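Local coordinates for protein 4-alpha-glucanotransferase (Corynebacterium glutamicum, PDB 5B68) that is an amylomaltase (disproportionating enzyme) of the 4-alpha-glucanotransferase family, with a TIM-barrel catalytic domain and an N-terminal beta-sandwich domain, at residues Ser530-Glu535 / Glu632-Phe637; Thr556-Thr559 / Pro564-Gly567. All blocks are in the same frame, centred on the assembly; numbering follows the deposited sequence.

Contact 1: residues Ser530-Glu535 / Glu632-Phe637; sequences SILWFE and EGLHTF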
loop_
_atom_site.group_PDB
_atom_site.type_symbol
_atom_site.label_atom_id
_atom_site.label_comp_id
_atom_site.label_asym_id
_atom_site.label_seq_id
_atom_site.Cartn_x
_atom_site.Cartn_y
_atom_site.Cartn_z
ATOM N N SER A 530 -7.908 -6.962 -12.301
ATOM C CA SER A 530 -7.796 -7.876 -13.435
ATOM C C SER A 530 -6.719 -7.369 -14.378
ATOM O O SER A 530 -6.716 -6.162 -14.743
ATOM C CB SER A 530 -9.089 -7.853 -14.167
ATOM O OG SER A 530 -10.165 -8.402 -13.474
ATOM N N ILE A 531 -5.786 -8.219 -14.737
ATOM C CA ILE A 531 -4.633 -7.839 -15.571
ATOM C C ILE A 531 -4.699 -8.724 -16.825
ATOM O O ILE A 531 -4.688 -9.971 -16.734
ATOM C CB ILE A 531 -3.307 -8.026 -14.798
ATOM C CG1 ILE A 531 -3.302 -7.140 -13.551
ATOM C CG2 ILE A 531 -2.083 -7.620 -15.626
ATOM C CD1 ILE A 531 -2.051 -7.352 -12.693
ATOM N N LEU A 532 -4.848 -8.077 -17.973
ATOM C CA LEU A 532 -5.228 -8.799 -19.199
ATOM C C LEU A 532 -4.314 -10.048 -19.388
ATOM O O LEU A 532 -4.799 -11.129 -19.577
ATOM C CB LEU A 532 -5.037 -7.872 -20.413
ATOM C CG LEU A 532 -5.009 -8.615 -21.770
ATOM C CD1 LEU A 532 -6.441 -8.813 -22.161
ATOM C CD2 LEU A 532 -4.264 -7.910 -22.853
ATOM N N TRP A 533 -3.013 -9.872 -19.281
ATOM C CA TRP A 533 -2.078 -10.977 -19.635
ATOM C C TRP A 533 -2.232 -12.204 -18.727
ATOM O O TRP A 533 -1.892 -13.306 -19.134
ATOM C CB TRP A 533 -0.635 -10.520 -19.610
ATOM C CG TRP A 533 -0.246 -9.446 -20.493
ATOM C CD1 TRP A 533 0.273 -8.242 -20.124
ATOM C CD2 TRP A 533 -0.359 -9.414 -21.920
ATOM N NE1 TRP A 533 0.536 -7.476 -21.219
ATOM C CE2 TRP A 533 0.144 -8.160 -22.343
ATOM C CE3 TRP A 533 -0.807 -10.331 -22.878
ATOM C CZ2 TRP A 533 0.212 -7.797 -23.690
ATOM C CZ3 TRP A 533 -0.781 -9.958 -24.221
ATOM C CH2 TRP A 533 -0.281 -8.707 -24.612
ATOM N N PHE A 534 -2.765 -12.012 -17.512
ATOM C CA PHE A 534 -2.982 -13.129 -16.566
ATOM C C PHE A 534 -4.350 -13.712 -16.554
ATOM O O PHE A 534 -4.583 -14.690 -15.851
ATOM C CB PHE A 534 -2.635 -12.682 -15.133
ATOM C CG PHE A 534 -1.285 -12.059 -14.994
ATOM C CD1 PHE A 534 -0.189 -12.542 -15.689
ATOM C CD2 PHE A 534 -1.079 -11.018 -14.088
ATOM C CE1 PHE A 534 1.069 -11.967 -15.538
ATOM C CE2 PHE A 534 0.194 -10.435 -13.916
ATOM C CZ PHE A 534 1.271 -10.922 -14.637
ATOM N N GLU A 535 -5.315 -13.175 -17.303
ATOM C CA GLU A 535 -6.691 -13.555 -17.078
ATOM C C GLU A 535 -7.115 -14.755 -17.908
ATOM O O GLU A 535 -6.884 -14.762 -19.132
ATOM C CB GLU A 535 -7.635 -12.409 -17.452
ATOM C CG GLU A 535 -7.630 -11.180 -16.524
ATOM C CD GLU A 535 -7.811 -11.524 -15.044
ATOM O OE1 GLU A 535 -7.045 -10.978 -14.191
ATOM O OE2 GLU A 535 -8.723 -12.318 -14.780
ATOM N N GLU A 632 -3.847 -0.375 -29.837
ATOM C CA GLU A 632 -5.206 0.097 -29.953
ATOM C C GLU A 632 -6.189 -1.037 -29.652
ATOM O O GLU A 632 -7.183 -0.835 -28.963
ATOM C CB GLU A 632 -5.443 0.636 -31.386
ATOM C CG GLU A 632 -4.952 2.023 -31.619
ATOM C CD GLU A 632 -4.963 2.438 -33.113
ATOM O OE1 GLU A 632 -4.787 1.577 -34.011
ATOM O OE2 GLU A 632 -5.087 3.636 -33.345
ATOM N N GLY A 633 -5.955 -2.220 -30.227
ATOM C CA GLY A 633 -6.895 -3.331 -30.066
ATOM C C GLY A 633 -7.004 -3.829 -28.617
ATOM O O GLY A 633 -8.078 -4.049 -28.100
ATOM N N LEU A 634 -5.881 -3.935 -27.950
ATOM C CA LEU A 634 -5.885 -4.386 -26.521
ATOM C C LEU A 634 -6.548 -3.354 -25.633
ATOM O O LEU A 634 -7.220 -3.696 -24.652
ATOM C CB LEU A 634 -4.463 -4.690 -26.051
ATOM C CG LEU A 634 -3.763 -5.870 -26.796
ATOM C CD1 LEU A 634 -2.317 -5.956 -26.354
ATOM C CD2 LEU A 634 -4.519 -7.154 -26.661
ATOM N N HIS A 635 -6.341 -2.079 -25.942
ATOM C CA HIS A 635 -6.924 -1.045 -25.124
ATOM C C HIS A 635 -8.420 -0.910 -25.330
ATOM O O HIS A 635 -9.185 -0.716 -24.392
ATOM C CB HIS A 635 -6.183 0.272 -25.319
ATOM C CG HIS A 635 -4.839 0.277 -24.674
ATOM N ND1 HIS A 635 -4.645 0.732 -23.377
ATOM C CD2 HIS A 635 -3.655 -0.234 -25.072
ATOM C CE1 HIS A 635 -3.383 0.563 -23.039
ATOM N NE2 HIS A 635 -2.752 0.001 -24.056
ATOM N N THR A 636 -8.853 -1.047 -26.579
ATOM C CA THR A 636 -10.274 -1.099 -26.874
ATOM C C THR A 636 -10.981 -2.276 -26.171
ATOM O O THR A 636 -12.159 -2.125 -25.642
ATOM C CB THR A 636 -10.499 -1.174 -28.436
ATOM O OG1 THR A 636 -10.003 0.044 -29.031
ATOM C CG2 THR A 636 -11.925 -1.267 -28.708
ATOM N N PHE A 637 -10.349 -3.426 -26.247
ATOM C CA PHE A 637 -10.861 -4.664 -25.620
ATOM C C PHE A 637 -11.107 -4.424 -24.105
ATOM O O PHE A 637 -12.171 -4.636 -23.623
ATOM C CB PHE A 637 -9.862 -5.771 -25.825
ATOM C CG PHE A 637 -10.239 -7.063 -25.164
ATOM C CD1 PHE A 637 -11.274 -7.832 -25.649
ATOM C CD2 PHE A 637 -9.578 -7.503 -24.013
ATOM C CE1 PHE A 637 -11.665 -9.017 -25.046
ATOM C CE2 PHE A 637 -9.981 -8.698 -23.402
ATOM C CZ PHE A 637 -11.001 -9.470 -23.927
#

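Contact 2: residues Thr556-Thr559 / Pro564-Gly567; sequences TVTT and PTAG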
loop_
_atom_site.group_PDB
_atom_site.type_symbol
_atom_site.label_atom_id
_atom_site.label_comp_id
_atom_site.label_asym_id
_atom_site.label_seq_id
_atom_site.Cartn_x
_atom_site.Cartn_y
_atom_site.Cartn_z
ATOM N N THR A 556 -6.605 -3.596 -16.182
ATOM C CA THR A 556 -5.509 -3.011 -16.929
ATOM C C THR A 556 -5.012 -4.038 -17.933
ATOM O O THR A 556 -5.324 -5.262 -17.781
ATOM C CB THR A 556 -4.263 -2.681 -16.046
ATOM O OG1 THR A 556 -3.920 -3.829 -15.227
ATOM C CG2 THR A 556 -4.569 -1.566 -15.243
ATOM N N VAL A 557 -4.215 -3.563 -18.873
ATOM C CA VAL A 557 -3.519 -4.471 -19.798
ATOM C C VAL A 557 -2.307 -4.998 -19.065
ATOM O O VAL A 557 -1.971 -6.165 -19.151
ATOM C CB VAL A 557 -3.052 -3.767 -21.067
ATOM C CG1 VAL A 557 -2.198 -4.701 -21.922
ATOM C CG2 VAL A 557 -4.232 -3.166 -21.817
ATOM N N THR A 558 -1.610 -4.103 -18.377
ATOM C CA THR A 558 -0.322 -4.414 -17.795
ATOM C C THR A 558 -0.116 -3.702 -16.440
ATOM O O THR A 558 -1.044 -3.147 -15.939
ATOM C CB THR A 558 0.803 -4.119 -18.778
ATOM O OG1 THR A 558 2.018 -4.745 -18.329
ATOM C CG2 THR A 558 1.005 -2.632 -18.982
ATOM N N THR A 559 1.042 -3.867 -15.821
ATOM C CA THR A 559 1.324 -3.277 -14.485
ATOM C C THR A 559 2.793 -2.974 -14.451
ATOM O O THR A 559 3.538 -3.423 -15.293
ATOM C CB THR A 559 1.106 -4.186 -13.249
ATOM O OG1 THR A 559 2.060 -5.245 -13.249
ATOM C CG2 THR A 559 -0.259 -4.717 -13.195
ATOM N N PRO A 564 6.290 -3.246 -20.312
ATOM C CA PRO A 564 5.236 -2.545 -21.046
ATOM C C PRO A 564 4.841 -3.271 -22.322
ATOM O O PRO A 564 5.595 -4.097 -22.822
ATOM C CB PRO A 564 5.853 -1.246 -21.368
ATOM C CG PRO A 564 6.795 -1.001 -20.218
ATOM C CD PRO A 564 7.420 -2.346 -20.028
ATOM N N THR A 565 3.638 -3.017 -22.772
ATOM C CA THR A 565 3.035 -3.850 -23.831
ATOM C C THR A 565 3.858 -3.855 -25.119
ATOM O O THR A 565 3.904 -4.903 -25.775
ATOM C CB THR A 565 1.636 -3.409 -24.070
ATOM O OG1 THR A 565 0.944 -3.419 -22.829
ATOM C CG2 THR A 565 0.886 -4.338 -25.038
ATOM N N ALA A 566 4.544 -2.770 -25.459
ATOM C CA ALA A 566 5.366 -2.797 -26.682
ATOM C C ALA A 566 6.490 -3.826 -26.540
ATOM O O ALA A 566 6.861 -4.498 -27.513
ATOM C CB ALA A 566 5.951 -1.452 -27.017
ATOM N N GLY A 567 7.055 -3.925 -25.340
ATOM C CA GLY A 567 8.071 -4.978 -25.037
ATOM C C GLY A 567 7.490 -6.362 -24.905
ATOM O O GLY A 567 8.033 -7.334 -25.472
HETATM O O HOH W 1 2.536 -5.317 -20.947
#

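Contact 1: residues Ser530-Glu535 / Glu632-Phe637
L532 overlaps L634 and F637 of helix 627-639 at once, with one methyl on each. Its CD1 lies 3.8 Å from CE2 of F637, coming at the ring obliquely, while its CD2 meets CD2 of L634 at 3.9 Å. Both reaches follow from chi1 of 163°, which sets CG anti to the backbone N and carries the branch to the helix. The two leucines cross at about a right angle, so they meet through single methyls and do not lie alongside each other.

W533 supplies the third point: its CH2 is 3.8 Å from L634 CD1, the other methyl of that leucine. The indole is further steadied from its own segment, because L532 CD2 sits over one face, 4.1 Å above the plane and offset toward the rim. All cross-segment contacts are apolar and all four residues are buried, with the nearest CA atoms (L532 and L634) 8.6 Å apart.

The 3-10 turn that presents these groups is closed locally. The F534 N to I531 O bond is 2.9 Å long, and E535 folds back to accept from I531 N through OE1 at 3.1 Å, on the anti side of the carboxylate; OE2 of E535 pairs with R544.

From helix 587-607, I601 packs on L532 and W533 and V604 on F637, and Y568 stacks on the W533 ring. The contact thus joins the turn leaving barrel strand 528-531 to helix 627-639, which precedes strand 645-649, with helix 587-607 packed against both.

Contact 2: residues Thr556-Thr559 / Pro564-Gly567
Van der Waals contact between the segments converges on the hydroxyl of T565. V557 CG1 lies 3.5 Å from T565 OG1, the shortest approach between the two segments, and T558 CG2 adds a looser touch at 3.9 Å from the same oxygen. The valine and T565 cross at about a right angle, whereas T558 and T565 slide past each other in opposite directions.

Polar linkage is indirect and runs through one water. It lies 2.7 Å from T558 OG1 and donates to T565 OG1 over 3.1 Å. With chi1 at -165°, OG1 of T558 stands anti to the backbone N and faces this water, while CG2 takes up the touch on T565. OG1 of T565 accepts from the water and is also hydrogen-bonded to D652 OD2, so two bonds grip this buried hydroxyl.

Within 556-559, T556 OG1 donates to T558 O at 3.0 Å, with a C=O...donor angle of 137° and the donor tilted 32° from the carbonyl plane. This bond braces the bend where the strand gives way to loop.

P564 occupies the N-cap position ahead of helix 565-569. The arrangement is that of a beta-to-alpha loop in a TIM barrel: the chain leaves the C-terminal end of strand 553-556, turns back, and starts a helix whose first residue is fastened to D652, just beyond the adjacent strand 645-649.

How the contacts relate
Contact 2 is nested in sequence within the loop closed by contact 1, and their centres lie about 9 Å apart. Two probable backbone hydrogen bonds join them where strands 528-531 and 553-556 run side by side and end: L532 N to T556 O and T556 N to S530 O, each 2.9 Å. Apolar atoms continue the junction. V557 CG1 is 3.9 Å from L532 CD2, and T565 CG2 is 3.8 Å from both W533 CZ2 and L634 CD1. T565 therefore turns its hydroxyl to contact 2 and its methyl to contact 1. Segments 530-535 and 556-559 lie at the C-terminal ends of their strands, the side where TIM-barrel enzymes generally hold their active site.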